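Local coordinates for protein thermotoga maritima TmcAL (Thermotoga maritima, PDB 5Y0T) that belongs to the HIGH Nucleotidyl Transferase family of the HUP clan and binds adenosine-5'-rp-alpha-thio-triphosphate, at residues 10-15 against 212-217. Sequence-based numbering, arbitrary orientation.
Sequences YNPFHN and AIRNLM. With TAT (adenosine-5'-rp-alpha-thio-triphosphate), chain E.
R214 reaches from its helix to the backbone of the loop 10-15, bent at chi3 so that its guanidinium meets the carbonyl of N11. NH1 donates to N11 O at 2.7 Å, almost along the C=O axis (167°) and with the oxygen in the guanidinium plane, though the bond is bent at the hydrogen. The N11 side chain, CG anti to the backbone N, crosses that of R214 at about a right angle, yet its ND2 lies over one guanidinium face, the amide and guanidinium planes only 13° apart. There ND2 and NH1 are both donors and do not bond; the amide is instead held by V49 N at OD1 and by the sulfinoalanine at position 42 at ND2, while R214 NH2 makes a salt bridge to E46.

Beside this polar link, P12, which follows a cis peptide, turns its ring tip to the helix: CG meets the M217 methyl CE tip to tip at 3.8 Å and also touches I213 CG2. The other branch of I213 passes obliquely to H14, CD1 lying 3.5 Å from H14 CB. H14, its CG in the crowded position between N and C (chi1 53°), is turned toward TAT, where NE2 donates to TAT O1A at 3.0 Å; Y10 N binds O2A of the same ligand. The H14 ring also stacks on H17, consistent with the HIGH motif of this family, here HNGH.

The loop joins strand 3-8 to helix 15-28, with H14 as N-cap, and packs against helix 210-218, whose I213 and M217 also touch helix 222-228.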
ATOM      1  N   TYR A  10      12.744 -10.102 -22.204  1.00 21.35           N
ATOM      2  CA  TYR A  10      13.410 -11.358 -21.854  1.00 23.35           C
ATOM      3  C   TYR A  10      12.802 -11.946 -20.577  1.00 23.52           C
ATOM      4  O   TYR A  10      13.506 -12.140 -19.587  1.00 22.14           O
ATOM      5  CB  TYR A  10      14.937 -11.142 -21.664  1.00 18.23           C
ATOM      6  CG  TYR A  10      15.726 -10.834 -22.938  1.00 22.49           C
ATOM      7  CD1 TYR A  10      15.238 -11.186 -24.201  1.00 22.17           C
ATOM      8  CD2 TYR A  10      16.967 -10.207 -22.871  1.00 20.76           C
ATOM      9  CE1 TYR A  10      15.972 -10.912 -25.366  1.00 19.18           C
ATOM     10  CE2 TYR A  10      17.704  -9.933 -24.022  1.00 21.44           C
ATOM     11  CZ  TYR A  10      17.212 -10.289 -25.262  1.00 20.49           C
ATOM     12  OH  TYR A  10      17.960 -10.025 -26.401  1.00 18.54           O
ATOM     13  N   ASN A  11      11.509 -12.273 -20.628  1.00 19.37           N
ATOM     14  CA  ASN A  11      10.753 -12.667 -19.438  1.00 24.02           C
ATOM     15  C   ASN A  11      10.092 -14.033 -19.572  1.00 22.50           C
ATOM     16  O   ASN A  11       8.864 -14.119 -19.593  1.00 23.25           O
ATOM     17  CB  ASN A  11       9.666 -11.620 -19.129  1.00 20.42           C
ATOM     18  CG  ASN A  11       8.969 -11.867 -17.786  1.00 22.41           C
ATOM     19  OD1 ASN A  11       9.491 -12.560 -16.920  1.00 23.57           O
ATOM     20  ND2 ASN A  11       7.775 -11.314 -17.627  1.00 24.11           N
ATOM     21  N   PRO A  12      10.890 -15.113 -19.649  1.00 21.78           N
ATOM     22  CA  PRO A  12      12.354 -15.225 -19.623  1.00 18.31           C
ATOM     23  C   PRO A  12      13.022 -15.185 -21.018  1.00 25.01           C
ATOM     24  O   PRO A  12      12.322 -15.176 -22.044  1.00 20.40           O
ATOM     25  CB  PRO A  12      12.562 -16.600 -18.995  1.00 22.20           C
ATOM     26  CG  PRO A  12      11.456 -17.409 -19.665  1.00 21.21           C
ATOM     27  CD  PRO A  12      10.255 -16.448 -19.717  1.00 18.33           C
ATOM     28  N   PHE A  13      14.359 -15.225 -21.056  1.00 22.04           N
ATOM     29  CA  PHE A  13      15.069 -15.266 -22.342  1.00 21.02           C
ATOM     30  C   PHE A  13      14.863 -16.650 -22.900  1.00 25.63           C
ATOM     31  O   PHE A  13      15.305 -17.621 -22.290  1.00 19.48           O
ATOM     32  CB  PHE A  13      16.565 -14.980 -22.168  1.00 20.38           C
ATOM     33  CG  PHE A  13      17.311 -14.783 -23.464  1.00 19.13           C
ATOM     34  CD1 PHE A  13      17.508 -15.844 -24.344  1.00 22.90           C
ATOM     35  CD2 PHE A  13      17.822 -13.539 -23.795  1.00 21.60           C
ATOM     36  CE1 PHE A  13      18.198 -15.664 -25.537  1.00 22.72           C
ATOM     37  CE2 PHE A  13      18.512 -13.353 -24.992  1.00 24.80           C
ATOM     38  CZ  PHE A  13      18.685 -14.408 -25.862  1.00 19.67           C
ATOM     39  N   HIS A  14      14.229 -16.757 -24.069  1.00 23.28           N
ATOM     40  CA  HIS A  14      13.914 -18.080 -24.589  1.00 17.82           C
ATOM     41  C   HIS A  14      14.503 -18.279 -25.978  1.00 18.43           C
ATOM     42  O   HIS A  14      15.280 -17.465 -26.458  1.00 19.67           O
ATOM     43  CB  HIS A  14      12.386 -18.334 -24.603  1.00 24.11           C
ATOM     44  CG  HIS A  14      11.575 -17.281 -25.303  1.00 24.28           C
ATOM     45  ND1 HIS A  14      11.899 -16.786 -26.551  1.00 24.62           N
ATOM     46  CD2 HIS A  14      10.430 -16.650 -24.935  1.00 23.50           C
ATOM     47  CE1 HIS A  14      10.991 -15.894 -26.917  1.00 27.26           C
ATOM     48  NE2 HIS A  14      10.089 -15.795 -25.955  1.00 24.84           N
ATOM     49  N   ASN A  15      14.170 -19.400 -26.597  1.00 18.95           N
ATOM     50  CA  ASN A  15      14.746 -19.718 -27.900  1.00 21.38           C
ATOM     51  C   ASN A  15      14.375 -18.708 -28.988  1.00 30.31           C
ATOM     52  O   ASN A  15      15.177 -18.425 -29.879  1.00 28.31           O
ATOM     53  CB  ASN A  15      14.324 -21.129 -28.312  1.00 20.58           C
ATOM     54  CG  ASN A  15      14.971 -22.191 -27.451  1.00 29.46           C
ATOM     55  OD1 ASN A  15      16.001 -21.939 -26.811  1.00 31.20           O
ATOM     56  ND2 ASN A  15      14.380 -23.387 -27.427  1.00 26.30           N
ATOM     57  N   ALA A 212       3.594 -18.459 -22.397  1.00 24.33           N
ATOM     58  CA  ALA A 212       3.402 -19.905 -22.284  1.00 28.54           C
ATOM     59  C   ALA A 212       4.462 -20.514 -21.353  1.00 27.06           C
ATOM     60  O   ALA A 212       4.161 -21.376 -20.532  1.00 28.89           O
ATOM     61  CB  ALA A 212       3.446 -20.570 -23.662  1.00 24.52           C
ATOM     62  N   ILE A 213       5.699 -20.045 -21.474  1.00 24.29           N
ATOM     63  CA  ILE A 213       6.791 -20.620 -20.690  1.00 22.84           C
ATOM     64  C   ILE A 213       6.623 -20.312 -19.209  1.00 24.98           C
ATOM     65  O   ILE A 213       6.871 -21.169 -18.352  1.00 27.30           O
ATOM     66  CB  ILE A 213       8.158 -20.122 -21.197  1.00 23.41           C
ATOM     67  CG1 ILE A 213       8.386 -20.640 -22.620  1.00 24.67           C
ATOM     68  CG2 ILE A 213       9.295 -20.600 -20.283  1.00 22.95           C
ATOM     69  CD1 ILE A 213       9.519 -19.920 -23.321  1.00 22.41           C
ATOM     70  N   ARG A 214       6.177 -19.102 -18.903  1.00 26.60           N
ATOM     71  CA  ARG A 214       5.891 -18.764 -17.516  1.00 26.62           C
ATOM     72  C   ARG A 214       4.774 -19.664 -16.981  1.00 28.48           C
ATOM     73  O   ARG A 214       4.792 -20.054 -15.817  1.00 26.49           O
ATOM     74  CB  ARG A 214       5.522 -17.284 -17.381  1.00 23.60           C
ATOM     75  CG  ARG A 214       6.706 -16.344 -17.630  1.00 24.73           C
ATOM     76  CD  ARG A 214       6.435 -14.918 -17.116  1.00 24.42           C
ATOM     77  NE  ARG A 214       5.204 -14.354 -17.675  1.00 27.65           N
ATOM     78  CZ  ARG A 214       5.109 -13.766 -18.867  1.00 26.69           C
ATOM     79  NH1 ARG A 214       6.167 -13.669 -19.654  1.00 25.04           N
ATOM     80  NH2 ARG A 214       3.944 -13.282 -19.275  1.00 29.52           N
ATOM     81  N   ASN A 215       3.811 -20.019 -17.825  1.00 27.08           N
ATOM     82  CA  ASN A 215       2.752 -20.919 -17.377  1.00 27.67           C
ATOM     83  C   ASN A 215       3.264 -22.340 -17.180  1.00 34.06           C
ATOM     84  O   ASN A 215       2.781 -23.065 -16.303  1.00 26.77           O
ATOM     85  CB  ASN A 215       1.572 -20.918 -18.362  1.00 31.88           C
ATOM     86  CG  ASN A 215       0.715 -19.678 -18.226  1.00 34.96           C
ATOM     87  OD1 ASN A 215       0.793 -18.973 -17.219  1.00 37.00           O
ATOM     88  ND2 ASN A 215      -0.109 -19.406 -19.229  1.00 35.75           N
ATOM     89  N   LEU A 216       4.239 -22.739 -17.995  1.00 29.73           N
ATOM     90  CA  LEU A 216       4.893 -24.028 -17.795  1.00 27.62           C
ATOM     91  C   LEU A 216       5.597 -24.063 -16.438  1.00 29.64           C
ATOM     92  O   LEU A 216       5.547 -25.075 -15.740  1.00 32.81           O
ATOM     93  CB  LEU A 216       5.891 -24.319 -18.918  1.00 26.04           C
ATOM     94  CG  LEU A 216       5.324 -24.653 -20.301  1.00 27.75           C
ATOM     95  CD1 LEU A 216       6.447 -24.733 -21.316  1.00 32.67           C
ATOM     96  CD2 LEU A 216       4.522 -25.962 -20.284  1.00 30.62           C
ATOM     97  N   MET A 217       6.252 -22.965 -16.062  1.00 24.39           N
ATOM     98  CA  MET A 217       6.860 -22.885 -14.727  1.00 25.55           C
ATOM     99  C   MET A 217       5.824 -23.062 -13.614  1.00 30.91           C
ATOM    100  O   MET A 217       6.046 -23.858 -12.699  1.00 33.65           O
ATOM    101  CB  MET A 217       7.588 -21.562 -14.546  1.00 22.66           C
ATOM    102  CG  MET A 217       8.799 -21.398 -15.481  1.00 24.78           C
ATOM    103  SD  MET A 217       9.591 -19.828 -15.127  1.00 30.23           S
ATOM    104  CE  MET A 217      10.346 -19.440 -16.705  1.00 33.93           C
TER
HETATM  105  N1  TAT E1001      11.009 -15.171 -33.437  1.00 28.55           N
HETATM  106  C2  TAT E1001      11.680 -14.056 -33.786  1.00 34.70           C
HETATM  107  N3  TAT E1001      11.851 -13.006 -32.964  1.00 26.98           N
HETATM  108  C4  TAT E1001      11.343 -13.024 -31.709  1.00 27.16           C
HETATM  109  C5  TAT E1001      10.616 -14.210 -31.246  1.00 26.03           C
HETATM  110  C6  TAT E1001      10.464 -15.322 -32.214  1.00 31.15           C
HETATM  111  N6  TAT E1001       9.802 -16.454 -31.876  1.00 28.54           N
HETATM  112  N7  TAT E1001      10.237 -13.964 -29.975  1.00 26.40           N
HETATM  113  C8  TAT E1001      10.691 -12.728 -29.639  1.00 24.55           C
HETATM  114  N9  TAT E1001      11.349 -12.174 -30.677  1.00 24.46           N
HETATM  115  PA  TAT E1001      10.812  -9.370 -26.020  1.00 28.39           P
HETATM  116  PB  TAT E1001       8.263 -10.585 -26.834  1.00 30.16           P
HETATM  117  PG  TAT E1001       6.867 -13.094 -26.502  1.00 31.84           P
HETATM  118  C1' TAT E1001      11.969 -10.831 -30.697  1.00 22.95           C
HETATM  119  O1A TAT E1001       7.436 -14.503 -26.486  1.00 22.08           O
HETATM  120  O1B TAT E1001       7.078  -9.922 -26.198  1.00 30.80           O
HETATM  121  S1G TAT E1001      10.265  -7.521 -26.270  1.00 25.90           S
HETATM  122  C2' TAT E1001      10.914  -9.766 -30.400  1.00 23.37           C
HETATM  123  O2' TAT E1001      10.113  -9.473 -31.545  1.00 23.77           O
HETATM  124  O2A TAT E1001      11.712  -9.693 -24.839  1.00 26.72           O
HETATM  125  O2B TAT E1001       8.547 -10.337 -28.293  1.00 31.16           O
HETATM  126  O2G TAT E1001       6.176 -12.728 -25.203  1.00 27.29           O
HETATM  127  C3' TAT E1001      11.771  -8.606 -29.945  1.00 25.16           C
HETATM  128  O3' TAT E1001      12.258  -7.849 -31.069  1.00 21.31           O
HETATM  129  O3A TAT E1001       9.552 -10.372 -25.888  1.00 30.75           O
HETATM  130  O3B TAT E1001       8.198 -12.182 -26.569  1.00 30.60           O
HETATM  131  O3G TAT E1001       6.080 -12.706 -27.731  1.00 31.46           O
HETATM  132  C4' TAT E1001      12.944  -9.298 -29.257  1.00 27.29           C
HETATM  133  O4' TAT E1001      12.940 -10.671 -29.669  1.00 22.68           O
HETATM  134  C5' TAT E1001      12.822  -9.248 -27.731  1.00 20.23           C
HETATM  135  O5' TAT E1001      11.571  -9.830 -27.362  1.00 24.99           O